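Local structure of demethylmenaquinone Methyltransferase (Thermus thermophilus, 1J3L) at residues Leu38-Asp43 / Thr70-Gly75. The protein belongs to the RraA family of alpha/beta proteins and assembles as a trimer. Numbering follows the deposited sequence.
Sequences LRVFED and TALLGG
Val40 and Leu72 meet tip to tip, with CG2 of Val40 4.0 Å from CD1 of Leu72. CG of Leu72 stands anti to its own carbonyl carbon (chi1 -63°), and this carries the forked end across to the other segment although the CA-CB bond runs alongside it. The second branch also serves the backbone: Leu72 CD2 lies 3.9 Å from Asp43 O and 4.3 Å from Glu42 CA. A forked leucine suits this place because CD1 can meet Val40 while CD2 also rests on the turning main chain. Val62 of strand 58-63 touches both Val40 and Leu72, while Leu46 of helix 45-51 packs on Val40 and Val91 on Leu72.

Farther out the contact becomes polar in composition but is still made by packing. Glu42 and Thr70 cross at about a right angle, Thr70 OG1 resting 3.3 Å from Glu42 CA and 3.4 Å from Glu42 CB. The hydroxyl is hydrogen-bonded to Ser118 OG. The extended Glu42 chain takes its carboxylate past the threonine, where OE2 bonds to Ser67 OG. Glu42 has a left-handed backbone (phi 45°, psi 36°), which turns the chain after the strand.

The CA-CB bond of Asp43 points away from the loop 70-75, and its OD1 accepts a hydrogen bond from Ala45 N, at the start of helix 45-51; Leu72 O receives Asn44 ND2, a further tie between the loops. Gly74 is the N-cap residue of helix 75-83. The arrangement joins two loops that follow the neighbouring parallel strands 31-39 and 58-63 and lead into helices, as expected at strand-to-helix connections of an alpha/beta fold.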
loop_
_atom_site.group_PDB
_atom_site.type_symbol
_atom_site.label_atom_id
_atom_site.label_comp_id
_atom_site.label_asym_id
_atom_site.label_seq_id
_atom_site.Cartn_x
_atom_site.Cartn_y
_atom_site.Cartn_z
ATOM N N LEU A 38 -14.062 20.008 -1.451
ATOM C CA LEU A 38 -14.192 20.168 -2.883
ATOM C C LEU A 38 -14.485 18.808 -3.505
ATOM O O LEU A 38 -13.886 17.795 -3.131
ATOM C CB LEU A 38 -12.892 20.744 -3.435
ATOM C CG LEU A 38 -12.767 21.085 -4.908
ATOM C CD1 LEU A 38 -13.873 22.041 -5.316
ATOM C CD2 LEU A 38 -11.397 21.708 -5.146
ATOM N N ARG A 39 -15.427 18.787 -4.434
ATOM C CA ARG A 39 -15.782 17.556 -5.117
ATOM C C ARG A 39 -15.586 17.778 -6.602
ATOM O O ARG A 39 -16.119 18.727 -7.173
ATOM C CB ARG A 39 -17.235 17.171 -4.841
ATOM C CG ARG A 39 -17.674 15.929 -5.599
ATOM C CD ARG A 39 -19.109 15.546 -5.289
ATOM N NE ARG A 39 -19.286 15.189 -3.884
ATOM C CZ ARG A 39 -20.068 15.850 -3.037
ATOM N NH1 ARG A 39 -20.756 16.909 -3.451
ATOM N NH2 ARG A 39 -20.161 15.454 -1.772
ATOM N N VAL A 40 -14.792 16.912 -7.218
ATOM C CA VAL A 40 -14.528 16.999 -8.642
ATOM C C VAL A 40 -14.256 15.600 -9.147
ATOM O O VAL A 40 -14.194 14.637 -8.377
ATOM C CB VAL A 40 -13.287 17.865 -8.969
ATOM C CG1 VAL A 40 -13.502 19.276 -8.502
ATOM C CG2 VAL A 40 -12.028 17.260 -8.322
ATOM N N PHE A 41 -14.100 15.487 -10.455
ATOM C CA PHE A 41 -13.799 14.204 -11.045
ATOM C C PHE A 41 -12.900 14.469 -12.227
ATOM O O PHE A 41 -13.319 15.080 -13.209
ATOM C CB PHE A 41 -15.063 13.477 -11.509
ATOM C CG PHE A 41 -14.804 12.065 -11.956
ATOM C CD1 PHE A 41 -14.643 11.043 -11.018
ATOM C CD2 PHE A 41 -14.657 11.761 -13.312
ATOM C CE1 PHE A 41 -14.339 9.737 -11.414
ATOM C CE2 PHE A 41 -14.352 10.458 -13.720
ATOM C CZ PHE A 41 -14.192 9.441 -12.767
ATOM N N GLU A 42 -11.659 14.017 -12.129
ATOM C CA GLU A 42 -10.699 14.201 -13.200
ATOM C C GLU A 42 -10.665 15.585 -13.819
ATOM O O GLU A 42 -10.445 15.719 -15.019
ATOM C CB GLU A 42 -10.928 13.124 -14.265
ATOM C CG GLU A 42 -10.789 11.738 -13.684
ATOM C CD GLU A 42 -11.127 10.642 -14.652
ATOM O OE1 GLU A 42 -11.499 10.961 -15.809
ATOM O OE2 GLU A 42 -11.014 9.460 -14.243
ATOM N N ASP A 43 -10.862 16.605 -12.986
ATOM C CA ASP A 43 -10.822 18.002 -13.421
ATOM C C ASP A 43 -10.382 18.781 -12.185
ATOM O O ASP A 43 -10.945 18.595 -11.101
ATOM C CB ASP A 43 -12.203 18.496 -13.862
ATOM C CG ASP A 43 -12.157 19.890 -14.462
ATOM O OD1 ASP A 43 -11.514 20.779 -13.871
ATOM O OD2 ASP A 43 -12.777 20.103 -15.522
ATOM N N THR A 70 -6.274 10.527 -13.448
ATOM C CA THR A 70 -5.603 11.807 -13.653
ATOM C C THR A 70 -5.197 12.424 -12.321
ATOM O O THR A 70 -5.744 12.083 -11.278
ATOM C CB THR A 70 -6.505 12.821 -14.441
ATOM O OG1 THR A 70 -7.607 13.246 -13.625
ATOM C CG2 THR A 70 -7.055 12.170 -15.713
ATOM N N ALA A 71 -4.229 13.330 -12.369
ATOM C CA ALA A 71 -3.742 13.989 -11.167
ATOM C C ALA A 71 -4.536 15.257 -10.887
ATOM O O ALA A 71 -4.777 16.062 -11.790
ATOM C CB ALA A 71 -2.261 14.323 -11.320
ATOM N N LEU A 72 -4.945 15.425 -9.633
ATOM C CA LEU A 72 -5.697 16.605 -9.239
ATOM C C LEU A 72 -4.749 17.665 -8.711
ATOM O O LEU A 72 -5.123 18.829 -8.555
ATOM C CB LEU A 72 -6.733 16.245 -8.175
ATOM C CG LEU A 72 -7.777 15.263 -8.695
ATOM C CD1 LEU A 72 -8.799 14.964 -7.635
ATOM C CD2 LEU A 72 -8.442 15.861 -9.918
ATOM N N LEU A 73 -3.509 17.272 -8.451
ATOM C CA LEU A 73 -2.538 18.228 -7.947
ATOM C C LEU A 73 -1.127 17.823 -8.359
ATOM O O LEU A 73 -0.743 16.655 -8.261
ATOM C CB LEU A 73 -2.675 18.329 -6.425
ATOM C CG LEU A 73 -2.169 19.604 -5.759
ATOM C CD1 LEU A 73 -2.899 19.823 -4.451
ATOM C CD2 LEU A 73 -0.681 19.503 -5.541
ATOM N N GLY A 74 -0.375 18.797 -8.860
ATOM C CA GLY A 74 0.986 18.543 -9.282
ATOM C C GLY A 74 1.956 19.393 -8.498
ATOM O O GLY A 74 1.608 19.959 -7.455
ATOM N N GLY A 75 3.187 19.476 -8.990
ATOM C CA GLY A 75 4.184 20.270 -8.312
ATOM C C GLY A 75 3.787 21.730 -8.186
ATOM O O GLY A 75 3.999 22.341 -7.144
#